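Local coordinates for group II chitinase (Ostrinia furnacalis, PDB 6JAV), which probably hydrolyses internal linkages of chitin as an endochitinase, the crystallised piece being a family 18 catalytic domain of a much longer protein, at residues A[5-9]-A[336-342]; A[61-67]-A[114-120]; A[187-191]-A[238-243]; A[248-252]-A[346-351]. All blocks are in the same frame, centred on the assembly; numbering follows the deposited sequence.

Interaction 1: A[5-9]-A[336-342]; sequences SRYKL and KSLNLGG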
loop_
_atom_site.group_PDB
_atom_site.type_symbol
_atom_site.label_atom_id
_atom_site.label_comp_id
_atom_site.label_asym_id
_atom_site.label_seq_id
_atom_site.Cartn_x
_atom_site.Cartn_y
_atom_site.Cartn_z
ATOM N N SER A 5 -16.856 -8.102 11.872
ATOM C CA SER A 5 -17.505 -7.779 10.611
ATOM C C SER A 5 -17.071 -8.765 9.523
ATOM O O SER A 5 -16.186 -9.599 9.714
ATOM C CB SER A 5 -17.169 -6.350 10.186
ATOM O OG SER A 5 -15.920 -6.333 9.497
ATOM N N ARG A 6 -17.719 -8.649 8.357
ATOM C CA ARG A 6 -17.371 -9.461 7.198
ATOM C C ARG A 6 -16.173 -8.918 6.415
ATOM O O ARG A 6 -15.808 -9.508 5.391
ATOM C CB ARG A 6 -18.595 -9.583 6.261
ATOM C CG ARG A 6 -18.890 -8.327 5.463
ATOM C CD ARG A 6 -20.303 -8.273 4.885
ATOM N NE ARG A 6 -20.592 -9.369 3.958
ATOM C CZ ARG A 6 -20.564 -9.287 2.618
ATOM N NH1 ARG A 6 -20.222 -8.176 1.978
ATOM N NH2 ARG A 6 -20.883 -10.367 1.902
ATOM N N TYR A 7 -15.549 -7.821 6.864
ATOM C CA TYR A 7 -14.491 -7.168 6.106
ATOM C C TYR A 7 -13.168 -7.206 6.855
ATOM O O TYR A 7 -13.135 -7.162 8.091
ATOM C CB TYR A 7 -14.841 -5.715 5.824
ATOM C CG TYR A 7 -16.062 -5.597 4.951
ATOM C CD1 TYR A 7 -16.025 -6.030 3.625
ATOM C CD2 TYR A 7 -17.259 -5.104 5.454
ATOM C CE1 TYR A 7 -17.156 -5.955 2.813
ATOM C CE2 TYR A 7 -18.395 -5.027 4.652
ATOM C CZ TYR A 7 -18.325 -5.462 3.340
ATOM O OH TYR A 7 -19.453 -5.390 2.530
ATOM N N LYS A 8 -12.088 -7.249 6.085
ATOM C CA LYS A 8 -10.755 -6.964 6.586
ATOM C C LYS A 8 -10.444 -5.486 6.413
ATOM O O LYS A 8 -10.919 -4.825 5.474
ATOM C CB LYS A 8 -9.715 -7.731 5.764
ATOM C CG LYS A 8 -9.813 -9.267 5.887
ATOM C CD LYS A 8 -8.693 -9.955 5.082
ATOM C CE LYS A 8 -8.739 -11.473 5.220
ATOM N NZ LYS A 8 -10.009 -12.044 4.677
ATOM N N LEU A 9 -9.602 -4.983 7.306
ATOM C CA LEU A 9 -8.986 -3.658 7.165
ATOM C C LEU A 9 -7.505 -3.904 7.456
ATOM O O LEU A 9 -7.112 -4.105 8.616
ATOM C CB LEU A 9 -9.625 -2.624 8.100
ATOM C CG LEU A 9 -9.548 -1.165 7.628
ATOM C CD1 LEU A 9 -10.302 -0.192 8.566
ATOM C CD2 LEU A 9 -8.147 -0.692 7.376
ATOM N N LYS A 336 -17.846 -2.334 -0.560
ATOM C CA LYS A 336 -19.014 -3.068 -0.102
ATOM C C LYS A 336 -19.892 -3.490 -1.275
ATOM O O LYS A 336 -20.382 -4.630 -1.313
ATOM C CB LYS A 336 -19.807 -2.195 0.867
ATOM C CG LYS A 336 -19.069 -1.904 2.187
ATOM C CD LYS A 336 -20.004 -1.235 3.216
ATOM C CE LYS A 336 -20.415 0.142 2.756
ATOM N NZ LYS A 336 -21.237 0.930 3.744
ATOM N N SER A 337 -20.071 -2.599 -2.253
ATOM C CA SER A 337 -20.930 -2.893 -3.405
ATOM C C SER A 337 -20.450 -4.112 -4.186
ATOM O O SER A 337 -21.274 -4.857 -4.743
ATOM C CB SER A 337 -21.024 -1.673 -4.316
ATOM O OG SER A 337 -19.838 -1.472 -5.096
ATOM N N LEU A 338 -19.134 -4.312 -4.280
ATOM C CA LEU A 338 -18.541 -5.441 -4.997
ATOM C C LEU A 338 -18.286 -6.639 -4.095
ATOM O O LEU A 338 -17.729 -7.643 -4.567
ATOM C CB LEU A 338 -17.226 -5.015 -5.658
ATOM C CG LEU A 338 -17.313 -4.037 -6.841
ATOM C CD1 LEU A 338 -15.926 -3.788 -7.408
ATOM C CD2 LEU A 338 -18.234 -4.550 -7.941
ATOM N N ASN A 339 -18.651 -6.553 -2.813
ATOM C CA ASN A 339 -18.438 -7.629 -1.846
ATOM C C ASN A 339 -16.976 -8.041 -1.743
ATOM O O ASN A 339 -16.668 -9.223 -1.543
ATOM C CB ASN A 339 -19.334 -8.848 -2.147
ATOM C CG ASN A 339 -20.779 -8.533 -1.909
ATOM O OD1 ASN A 339 -21.177 -8.308 -0.774
ATOM N ND2 ASN A 339 -21.569 -8.479 -2.979
ATOM N N LEU A 340 -16.074 -7.057 -1.876
ATOM C CA LEU A 340 -14.654 -7.343 -1.757
ATOM C C LEU A 340 -14.322 -7.780 -0.338
ATOM O O LEU A 340 -15.106 -7.600 0.599
ATOM C CB LEU A 340 -13.789 -6.135 -2.133
ATOM C CG LEU A 340 -14.034 -5.497 -3.495
ATOM C CD1 LEU A 340 -13.078 -4.325 -3.709
ATOM C CD2 LEU A 340 -13.877 -6.524 -4.625
ATOM N N GLY A 341 -13.119 -8.349 -0.191
ATOM C CA GLY A 341 -12.665 -8.808 1.107
ATOM C C GLY A 341 -12.513 -7.687 2.112
ATOM O O GLY A 341 -12.654 -7.917 3.313
ATOM N N GLY A 342 -12.215 -6.485 1.646
ATOM C CA GLY A 342 -12.109 -5.334 2.547
ATOM C C GLY A 342 -11.198 -4.273 1.969
ATOM O O GLY A 342 -11.083 -4.127 0.746
HETATM O O HOH W 1 -12.847 -10.518 4.424
#

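Interaction 2: A[61-67]-A[114-120]; sequences YDNRFYE and FLEKYGF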
loop_
_atom_site.group_PDB
_atom_site.type_symbol
_atom_site.label_atom_id
_atom_site.label_comp_id
_atom_site.label_asym_id
_atom_site.label_seq_id
_atom_site.Cartn_x
_atom_site.Cartn_y
_atom_site.Cartn_z
ATOM N N TYR A 61 15.213 -5.371 16.013
ATOM C CA TYR A 61 15.765 -6.269 17.031
ATOM C C TYR A 61 16.132 -5.519 18.307
ATOM O O TYR A 61 15.585 -5.803 19.378
ATOM C CB TYR A 61 17.004 -6.986 16.475
ATOM C CG TYR A 61 16.757 -7.952 15.338
ATOM C CD1 TYR A 61 15.519 -8.568 15.167
ATOM C CD2 TYR A 61 17.775 -8.272 14.456
ATOM C CE1 TYR A 61 15.309 -9.463 14.112
ATOM C CE2 TYR A 61 17.578 -9.167 13.414
ATOM C CZ TYR A 61 16.336 -9.750 13.257
ATOM O OH TYR A 61 16.141 -10.650 12.223
ATOM N N ASP A 62 17.063 -4.560 18.229
ATOM C CA ASP A 62 17.632 -4.004 19.459
ATOM C C ASP A 62 16.586 -3.237 20.258
ATOM O O ASP A 62 16.633 -3.218 21.494
ATOM C CB ASP A 62 18.810 -3.094 19.134
ATOM C CG ASP A 62 19.952 -3.830 18.434
ATOM O OD1 ASP A 62 20.041 -5.074 18.521
ATOM O OD2 ASP A 62 20.756 -3.155 17.776
ATOM N N ASN A 63 15.640 -2.595 19.586
ATOM C CA ASN A 63 14.542 -1.916 20.243
ATOM C C ASN A 63 13.251 -2.695 20.147
ATOM O O ASN A 63 12.189 -2.153 20.474
ATOM C CB ASN A 63 14.382 -0.505 19.701
ATOM C CG ASN A 63 15.424 0.431 20.253
ATOM O OD1 ASN A 63 15.230 1.023 21.318
ATOM N ND2 ASN A 63 16.555 0.544 19.559
ATOM N N ARG A 64 13.332 -3.960 19.744
ATOM C CA ARG A 64 12.235 -4.919 19.873
ATOM C C ARG A 64 10.995 -4.510 19.073
ATOM O O ARG A 64 9.863 -4.840 19.462
ATOM C CB ARG A 64 11.897 -5.176 21.343
ATOM C CG ARG A 64 13.132 -5.692 22.121
ATOM C CD ARG A 64 12.788 -6.820 23.037
ATOM N NE ARG A 64 11.446 -6.592 23.552
ATOM C CZ ARG A 64 10.448 -7.468 23.490
ATOM N NH1 ARG A 64 10.643 -8.682 23.013
ATOM N NH2 ARG A 64 9.260 -7.136 23.971
ATOM N N PHE A 65 11.180 -3.834 17.920
ATOM C CA PHE A 65 9.997 -3.422 17.151
ATOM C C PHE A 65 9.193 -4.619 16.645
ATOM O O PHE A 65 7.957 -4.558 16.636
ATOM C CB PHE A 65 10.368 -2.526 15.963
ATOM C CG PHE A 65 10.450 -1.049 16.286
ATOM C CD1 PHE A 65 10.899 -0.605 17.519
ATOM C CD2 PHE A 65 10.116 -0.101 15.322
ATOM C CE1 PHE A 65 10.981 0.779 17.789
ATOM C CE2 PHE A 65 10.203 1.266 15.588
ATOM C CZ PHE A 65 10.644 1.702 16.829
ATOM N N TYR A 66 9.845 -5.708 16.200
ATOM C CA TYR A 66 9.049 -6.869 15.794
ATOM C C TYR A 66 8.140 -7.322 16.937
ATOM O O TYR A 66 6.919 -7.494 16.752
ATOM C CB TYR A 66 9.932 -8.038 15.381
ATOM C CG TYR A 66 10.589 -8.016 14.022
ATOM C CD1 TYR A 66 10.320 -7.036 13.059
ATOM C CD2 TYR A 66 11.472 -9.028 13.697
ATOM C CE1 TYR A 66 10.945 -7.075 11.795
ATOM C CE2 TYR A 66 12.088 -9.073 12.463
ATOM C CZ TYR A 66 11.819 -8.100 11.521
ATOM O OH TYR A 66 12.460 -8.166 10.289
ATOM N N GLU A 67 8.713 -7.516 18.134
ATOM C CA GLU A 67 7.909 -7.946 19.270
ATOM C C GLU A 67 6.821 -6.949 19.612
ATOM O O GLU A 67 5.702 -7.338 19.979
ATOM C CB GLU A 67 8.800 -8.190 20.481
ATOM C CG GLU A 67 9.787 -9.293 20.254
ATOM C CD GLU A 67 10.971 -8.853 19.557
ATOM O OE1 GLU A 67 10.907 -7.763 18.965
ATOM O OE2 GLU A 67 12.012 -9.548 19.493
ATOM N N PHE A 114 11.872 -17.985 10.486
ATOM C CA PHE A 114 11.985 -16.575 10.858
ATOM C C PHE A 114 10.661 -16.062 11.415
ATOM O O PHE A 114 10.621 -15.449 12.491
ATOM C CB PHE A 114 12.399 -15.800 9.601
ATOM C CG PHE A 114 12.865 -14.381 9.840
ATOM C CD1 PHE A 114 11.952 -13.350 10.003
ATOM C CD2 PHE A 114 14.218 -14.070 9.833
ATOM C CE1 PHE A 114 12.388 -12.024 10.180
ATOM C CE2 PHE A 114 14.652 -12.757 10.022
ATOM C CZ PHE A 114 13.730 -11.730 10.183
ATOM N N LEU A 115 9.560 -16.313 10.699
ATOM C CA LEU A 115 8.241 -15.898 11.173
ATOM C C LEU A 115 7.936 -16.486 12.541
ATOM O O LEU A 115 7.448 -15.783 13.434
ATOM C CB LEU A 115 7.161 -16.354 10.197
ATOM C CG LEU A 115 7.205 -15.778 8.794
ATOM C CD1 LEU A 115 6.105 -16.402 7.982
ATOM C CD2 LEU A 115 7.094 -14.224 8.782
ATOM N N GLU A 116 8.204 -17.785 12.721
ATOM C CA GLU A 116 7.869 -18.430 13.995
ATOM C C GLU A 116 8.746 -17.912 15.133
ATOM O O GLU A 116 8.259 -17.763 16.273
ATOM C CB GLU A 116 7.932 -19.959 13.859
ATOM C CG GLU A 116 6.946 -20.481 12.846
ATOM C CD GLU A 116 6.864 -21.992 12.822
ATOM O OE1 GLU A 116 7.930 -22.632 12.745
ATOM O OE2 GLU A 116 5.732 -22.519 12.879
ATOM N N LYS A 117 10.007 -17.587 14.838
ATOM C CA LYS A 117 10.907 -17.064 15.871
ATOM C C LYS A 117 10.348 -15.791 16.491
ATOM O O LYS A 117 10.395 -15.610 17.713
ATOM C CB LYS A 117 12.294 -16.797 15.292
ATOM C CG LYS A 117 13.276 -16.175 16.294
ATOM C CD LYS A 117 14.661 -16.130 15.701
ATOM C CE LYS A 117 15.659 -15.546 16.689
ATOM N NZ LYS A 117 17.056 -15.696 16.190
ATOM N N TYR A 118 9.797 -14.898 15.663
ATOM C CA TYR A 118 9.310 -13.617 16.146
ATOM C C TYR A 118 7.815 -13.583 16.406
ATOM O O TYR A 118 7.308 -12.544 16.842
ATOM C CB TYR A 118 9.740 -12.492 15.200
ATOM C CG TYR A 118 11.231 -12.428 15.147
ATOM C CD1 TYR A 118 11.959 -11.946 16.239
ATOM C CD2 TYR A 118 11.933 -12.906 14.054
ATOM C CE1 TYR A 118 13.344 -11.911 16.207
ATOM C CE2 TYR A 118 13.333 -12.878 14.018
ATOM C CZ TYR A 118 14.025 -12.381 15.112
ATOM O OH TYR A 118 15.393 -12.337 15.115
ATOM N N GLY A 119 7.096 -14.677 16.165
ATOM C CA GLY A 119 5.683 -14.737 16.489
ATOM C C GLY A 119 4.752 -14.156 15.449
ATOM O O GLY A 119 3.590 -13.888 15.765
ATOM N N PHE A 120 5.215 -13.963 14.217
ATOM C CA PHE A 120 4.326 -13.422 13.192
ATOM C C PHE A 120 3.300 -14.463 12.767
ATOM O O PHE A 120 3.567 -15.671 12.773
ATOM C CB PHE A 120 5.135 -12.993 11.969
ATOM C CG PHE A 120 5.901 -11.705 12.163
ATOM C CD1 PHE A 120 5.237 -10.477 12.124
ATOM C CD2 PHE A 120 7.287 -11.716 12.388
ATOM C CE1 PHE A 120 5.933 -9.282 12.295
ATOM C CE2 PHE A 120 7.993 -10.513 12.569
ATOM C CZ PHE A 120 7.307 -9.304 12.527
#

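Interaction 3: A[187-191]-A[238-243]; sequences ARLLD and GTPASK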
loop_
_atom_site.group_PDB
_atom_site.type_symbol
_atom_site.label_atom_id
_atom_site.label_comp_id
_atom_site.label_asym_id
_atom_site.label_seq_id
_atom_site.Cartn_x
_atom_site.Cartn_y
_atom_site.Cartn_z
ATOM N N ALA A 187 -4.555 -16.330 -6.771
ATOM C CA ALA A 187 -5.886 -16.202 -6.183
ATOM C C ALA A 187 -6.292 -17.442 -5.404
ATOM O O ALA A 187 -7.025 -17.344 -4.407
ATOM C CB ALA A 187 -6.899 -15.993 -7.302
ATOM N N ARG A 188 -5.846 -18.609 -5.851
ATOM C CA ARG A 188 -6.198 -19.841 -5.161
ATOM C C ARG A 188 -5.427 -19.997 -3.849
ATOM O O ARG A 188 -5.980 -20.488 -2.851
ATOM C CB ARG A 188 -5.950 -21.028 -6.097
ATOM C CG ARG A 188 -6.183 -22.360 -5.429
ATOM C CD ARG A 188 -6.230 -23.490 -6.464
ATOM N NE ARG A 188 -5.146 -23.416 -7.426
ATOM C CZ ARG A 188 -3.917 -23.868 -7.209
ATOM N NH1 ARG A 188 -3.617 -24.430 -6.054
ATOM N NH2 ARG A 188 -2.995 -23.760 -8.152
ATOM N N LEU A 189 -4.146 -19.602 -3.823
ATOM C CA LEU A 189 -3.272 -19.916 -2.691
ATOM C C LEU A 189 -3.175 -18.810 -1.649
ATOM O O LEU A 189 -2.992 -19.113 -0.465
ATOM C CB LEU A 189 -1.856 -20.238 -3.197
ATOM C CG LEU A 189 -1.825 -21.532 -4.024
ATOM C CD1 LEU A 189 -0.466 -21.729 -4.642
ATOM C CD2 LEU A 189 -2.204 -22.728 -3.140
ATOM N N LEU A 190 -3.289 -17.554 -2.042
ATOM C CA LEU A 190 -3.121 -16.458 -1.093
ATOM C C LEU A 190 -4.380 -16.247 -0.250
ATOM O O LEU A 190 -5.511 -16.386 -0.719
ATOM C CB LEU A 190 -2.786 -15.159 -1.840
ATOM C CG LEU A 190 -1.468 -15.163 -2.626
ATOM C CD1 LEU A 190 -1.332 -13.872 -3.434
ATOM C CD2 LEU A 190 -0.306 -15.344 -1.684
ATOM N N ASP A 191 -4.179 -15.863 1.009
ATOM C CA ASP A 191 -5.319 -15.571 1.868
ATOM C C ASP A 191 -5.949 -14.226 1.523
ATOM O O ASP A 191 -7.175 -14.063 1.636
ATOM C CB ASP A 191 -4.882 -15.646 3.332
ATOM C CG ASP A 191 -4.448 -17.041 3.704
ATOM O OD1 ASP A 191 -5.311 -17.967 3.654
ATOM O OD2 ASP A 191 -3.258 -17.237 3.984
ATOM N N GLY A 238 -9.337 -13.852 -12.747
ATOM C CA GLY A 238 -9.575 -15.053 -11.960
ATOM C C GLY A 238 -9.568 -14.869 -10.451
ATOM O O GLY A 238 -9.583 -15.862 -9.712
ATOM N N THR A 239 -9.581 -13.601 -9.951
ATOM C CA THR A 239 -9.514 -13.459 -8.497
ATOM C C THR A 239 -10.920 -13.385 -7.902
ATOM O O THR A 239 -11.707 -12.525 -8.318
ATOM C CB THR A 239 -8.779 -12.174 -8.132
ATOM O OG1 THR A 239 -7.521 -12.157 -8.806
ATOM C CG2 THR A 239 -8.514 -12.085 -6.630
ATOM N N PRO A 240 -11.246 -14.211 -6.906
ATOM C CA PRO A 240 -12.522 -14.038 -6.180
ATOM C C PRO A 240 -12.582 -12.700 -5.454
ATOM O O PRO A 240 -11.574 -12.216 -4.924
ATOM C CB PRO A 240 -12.538 -15.200 -5.180
ATOM C CG PRO A 240 -11.519 -16.220 -5.708
ATOM C CD PRO A 240 -10.475 -15.382 -6.430
ATOM N N ALA A 241 -13.775 -12.108 -5.414
ATOM C CA ALA A 241 -13.942 -10.846 -4.690
ATOM C C ALA A 241 -13.465 -10.964 -3.245
ATOM O O ALA A 241 -12.858 -10.021 -2.701
ATOM C CB ALA A 241 -15.411 -10.399 -4.726
ATOM N N SER A 242 -13.752 -12.091 -2.593
ATOM C CA SER A 242 -13.409 -12.241 -1.184
ATOM C C SER A 242 -11.912 -12.188 -0.930
ATOM O O SER A 242 -11.514 -11.923 0.211
ATOM C CB SER A 242 -13.956 -13.554 -0.640
ATOM O OG SER A 242 -13.174 -14.642 -1.086
ATOM N N LYS A 243 -11.088 -12.421 -1.947
ATOM C CA LYS A 243 -9.639 -12.400 -1.781
ATOM C C LYS A 243 -9.055 -11.007 -1.956
ATOM O O LYS A 243 -7.892 -10.790 -1.606
ATOM C CB LYS A 243 -8.962 -13.353 -2.785
ATOM C CG LYS A 243 -9.295 -14.838 -2.617
ATOM C CD LYS A 243 -8.638 -15.364 -1.371
ATOM C CE LYS A 243 -8.819 -16.876 -1.168
ATOM N NZ LYS A 243 -7.768 -17.675 -1.824
HETATM O O HOH W 2 -9.331 -12.136 1.937
#

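Interaction 4: A[248-252]-A[346-351]; sequences MPMYG and WALDLD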
loop_
_atom_site.group_PDB
_atom_site.type_symbol
_atom_site.label_atom_id
_atom_site.label_comp_id
_atom_site.label_asym_id
_atom_site.label_seq_id
_atom_site.Cartn_x
_atom_site.Cartn_y
_atom_site.Cartn_z
ATOM N N MET A 248 -5.947 2.041 -0.184
ATOM C CA MET A 248 -6.285 3.447 -0.130
ATOM C C MET A 248 -5.102 4.224 0.445
ATOM O O MET A 248 -4.510 3.806 1.469
ATOM C CB MET A 248 -7.562 3.639 0.689
ATOM C CG MET A 248 -8.905 3.144 -0.047
ATOM S SD MET A 248 -10.213 3.017 1.155
ATOM C CE MET A 248 -9.799 1.453 1.896
ATOM N N PRO A 249 -4.694 5.315 -0.199
ATOM C CA PRO A 249 -3.509 6.080 0.243
ATOM C C PRO A 249 -3.841 7.071 1.353
ATOM O O PRO A 249 -4.812 7.833 1.269
ATOM C CB PRO A 249 -3.076 6.825 -1.029
ATOM C CG PRO A 249 -4.388 7.084 -1.752
ATOM C CD PRO A 249 -5.293 5.871 -1.437
ATOM N N MET A 250 -3.005 7.072 2.391
ATOM C CA MET A 250 -3.062 8.060 3.463
ATOM C C MET A 250 -2.110 9.216 3.205
ATOM O O MET A 250 -1.588 9.829 4.159
ATOM C CB MET A 250 -2.700 7.396 4.804
ATOM C CG MET A 250 -3.522 6.110 5.135
ATOM S SD MET A 250 -5.231 6.365 5.628
ATOM C CE MET A 250 -6.081 6.204 4.045
ATOM N N TYR A 251 -1.784 9.456 1.943
ATOM C CA TYR A 251 -0.793 10.438 1.539
ATOM C C TYR A 251 -1.173 10.947 0.155
ATOM O O TYR A 251 -2.079 10.422 -0.509
ATOM C CB TYR A 251 0.620 9.802 1.491
ATOM C CG TYR A 251 0.705 8.735 0.410
ATOM C CD1 TYR A 251 0.304 7.430 0.669
ATOM C CD2 TYR A 251 1.150 9.059 -0.872
ATOM C CE1 TYR A 251 0.336 6.450 -0.331
ATOM C CE2 TYR A 251 1.164 8.113 -1.886
ATOM C CZ TYR A 251 0.759 6.808 -1.588
ATOM O OH TYR A 251 0.794 5.837 -2.570
ATOM N N GLY A 252 -0.442 11.966 -0.283
ATOM C CA GLY A 252 -0.626 12.501 -1.610
ATOM C C GLY A 252 0.660 12.509 -2.406
ATOM O O GLY A 252 1.767 12.434 -1.867
ATOM N N TRP A 346 -2.102 2.344 3.101
ATOM C CA TRP A 346 -0.699 2.719 3.152
ATOM C C TRP A 346 -0.690 4.169 3.596
ATOM O O TRP A 346 -1.003 5.055 2.787
ATOM C CB TRP A 346 -0.036 2.630 1.768
ATOM C CG TRP A 346 1.438 2.915 1.964
ATOM C CD1 TRP A 346 2.072 4.156 1.980
ATOM C CD2 TRP A 346 2.428 1.962 2.326
ATOM N NE1 TRP A 346 3.407 3.989 2.279
ATOM C CE2 TRP A 346 3.643 2.655 2.504
ATOM C CE3 TRP A 346 2.403 0.579 2.520
ATOM C CZ2 TRP A 346 4.824 1.996 2.843
ATOM C CZ3 TRP A 346 3.576 -0.070 2.851
ATOM C CH2 TRP A 346 4.763 0.640 3.010
ATOM N N ALA A 347 -0.305 4.459 4.848
ATOM C CA ALA A 347 0.138 3.536 5.895
ATOM C C ALA A 347 -0.303 4.220 7.212
ATOM O O ALA A 347 -0.706 5.397 7.215
ATOM C CB ALA A 347 1.651 3.370 5.868
ATOM N N LEU A 348 -0.231 3.486 8.322
ATOM C CA LEU A 348 -0.739 3.993 9.602
ATOM C C LEU A 348 -0.157 5.361 9.952
ATOM O O LEU A 348 -0.879 6.246 10.439
ATOM C CB LEU A 348 -0.379 2.989 10.703
ATOM C CG LEU A 348 -1.276 1.761 10.757
ATOM C CD1 LEU A 348 -0.601 0.609 11.538
ATOM C CD2 LEU A 348 -2.636 2.111 11.355
ATOM N N ASP A 349 1.139 5.540 9.715
ATOM C CA ASP A 349 1.873 6.711 10.192
ATOM C C ASP A 349 1.688 7.924 9.308
ATOM O O ASP A 349 2.288 8.966 9.589
ATOM C CB ASP A 349 3.366 6.366 10.208
ATOM C CG ASP A 349 3.820 5.765 8.892
ATOM O OD1 ASP A 349 3.707 4.523 8.730
ATOM O OD2 ASP A 349 4.238 6.511 7.988
ATOM N N LEU A 350 0.857 7.842 8.268
ATOM C CA LEU A 350 0.667 8.962 7.362
ATOM C C LEU A 350 -0.674 9.659 7.535
ATOM O O LEU A 350 -0.804 10.814 7.109
ATOM C CB LEU A 350 0.851 8.522 5.897
ATOM C CG LEU A 350 2.221 7.863 5.600
ATOM C CD1 LEU A 350 2.221 7.195 4.212
ATOM C CD2 LEU A 350 3.369 8.881 5.694
ATOM N N ASP A 351 -1.671 8.987 8.105
ATOM C CA ASP A 351 -2.931 9.620 8.499
ATOM C C ASP A 351 -2.647 10.597 9.642
ATOM O O ASP A 351 -1.560 10.596 10.220
ATOM C CB ASP A 351 -3.904 8.511 8.923
ATOM C CG ASP A 351 -5.366 8.944 9.056
ATOM O OD1 ASP A 351 -5.765 10.078 8.693
ATOM O OD2 ASP A 351 -6.120 8.077 9.549
#

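Interaction 1: A[5-9]-A[336-342]
Tyr-7 loses more surface than any other residue here, its ring lying along the turn that leads out of helix 325-337. The edge of the ring meets the backbone, with Tyr-7 CE1 3.4 Å from Leu-340 O, while Tyr-7 OH reaches Lys-336 CG at 3.5 Å; the ammonium of Lys-336 runs on to Glu-371 and Lys-376 O. The hydroxyl also accepts from Arg-6 NH1, which donates in turn to Asn-339 OD1 at 2.9 Å, just where a Schellman motif ends the helix. Gly-341 supplies the main backbone link: its O receives Lys-8 N at 2.9 Å and, with Arg-6 O and Lys-8 NZ, holds a bridging water. Beside it Lys-8 O sits 3.2 Å from Gly-342 CA, a CA-H...O contact that leaves no room for a beta carbon. Lys-8 and Gly-342 form a parallel bridge, so strand 342-346 joins strand 8-14 and closes the TIM barrel, last strand against first.

Interaction 2: A[61-67]-A[114-120]
Five aromatic rings meet here, with no clear hydrogen bond between the two segments. Tyr-61, Tyr-66, Tyr-118 and Phe-120 form an aromatic cluster in the outer layer of the TIM barrel, where helices 57-62 and 65-70 lie beside the C-terminal end of helix 101-118. Tyr-66 is the hub. The edge of Phe-120 points at its face, with centroids 5.2 Å apart and planes at 79°, and Tyr-66 turns its own edge to the face of Tyr-118, again at 5.2 Å and with planes at 70°, so two T-shaped pairs follow one another. Phe-114 adds a further ring, its CE1 3.7 Å from Tyr-66 CE2. Leu-81 of strand 78-84 touches Tyr-66, Phe-114 and Phe-120, so the cluster packs on the barrel wall.

A Schellman motif lets one helix end supply both Tyr-118 and Phe-120: Gly-119 takes positive phi, Phe-120 N bonds to Leu-115 O at 3.0 Å, and the chain turns inward so that Phe-120 is buried. Nearer the surface, Tyr-61 and Tyr-118 lie almost parallel, with planes at 21°, but slid apart so that they barely overlap. The two residues come closest at Tyr-61 CE1 and Tyr-118 OH, 3.0 Å apart.

Interaction 3: A[187-191]-A[238-243]
Ala-187, in the last turn of helix 183-189, opens the contact with its methyl group directed at the second segment. Ala-187 CB rests 3.6 Å from Gly-238 O, 3.8 Å from Thr-239 CA and 3.7 Å from Pro-240 CD, a small side chain that lets the two backbones come close. Gly-238 has positive phi in the Schellman motif that ends helix 227-236, and the chain then runs past Ala-187 through Thr-239, whose hydroxyl bonds to Trp-234 O, and Pro-240. The carbonyl of Ala-187 is used as well: Lys-243 NZ donates to Ala-187 O at 2.7 Å. Further along, Leu-190 leaves the helical conformation and its side chain packs on Val-152, Leu-166 and Ala-168, while its own carbonyl turns to the same ammonium, Lys-243 NZ to Leu-190 O at 2.8 Å. At Asp-191 the aliphatic part of the lysine passes by, with Lys-243 CD 3.6 Å from Asp-191 O, and a water donates to both Asp-191 O and Ser-242 O. The carboxylate of Asp-191 faces elsewhere and accepts from Leu-166 N.

The segments lead into the adjacent parallel strands 192-195 and 244-257, at the barrel end opposite the catalytic mouth. One positive charge gathers carbonyl oxygens from the end of a helix and the turn after it, so within these segments the ammonium pairs with backbone carbonyls rather than a carboxylate, alongside Ala-187 packing and the water bridge.

Interaction 4: A[248-252]-A[346-351]
This is a parallel strand pairing in the TIM barrel, at the end where strand 342-346 gives way to the loop that follows, close to the inhibitor site. Trp-346 bridges the flanks of Pro-249: its N donates to Met-248 O at 3.3 Å, and its O accepts from Met-250 N at 2.9 Å. Pro-249 can occupy the position between because neither bond needs its nitrogen. Directly after Trp-346 the chain goes through a cis peptide bond to Ala-347 and then turns back, Leu-350 N bonding to Ala-347 O, so that Leu-350 returns to the first segment. There Leu-350 CB lies 3.9 Å from Met-250 CB. Met-250 is the residue most covered by the contact; it also packs on Leu-364 of helix 363-373. Tyr-251 fills the space near the indole, with Tyr-251 CE1 3.7 Å from Trp-346 CD1, and Tyr-251 CD1 lies 4.0 Å from Leu-350 CD1.

Tyr-251 OH is bonded to Asp-199, which lines the inhibitor pocket, and its ring stacks on Phe-284, another pocket residue. The Trp-346 side chain comes to about 5 Å from the inhibitor, consistent with the cis-peptide tryptophan that floors the sugar-binding cleft in family 18 chitinases. The ring of Tyr-251 packs on apolar groups while its hydroxyl bonds to Asp-199, so the contact probably helps shape the pocket wall.

Starting at the N terminus, residues 5-9 open the longest loop, which interaction 1 closes only at 336-342, joining the first barrel strand to the last. Within it, interaction 2 closes a short loop between 61-67 and 114-120, tying neighbouring outer helices, and interaction 3 closes a second, separate one between 187-191 and 238-243, where two adjacent strands begin. Interaction 4 runs from 248-252 to 346-351, past the closure of interaction 1, so these two cross; it joins strand 244-257 to the end of strand 342-346 and the loop after it. Interactions 1 and 3 touch, Ala-241 CB lying 3.6 Å from Leu-338 O, whereas interaction 2 stays apart from all three.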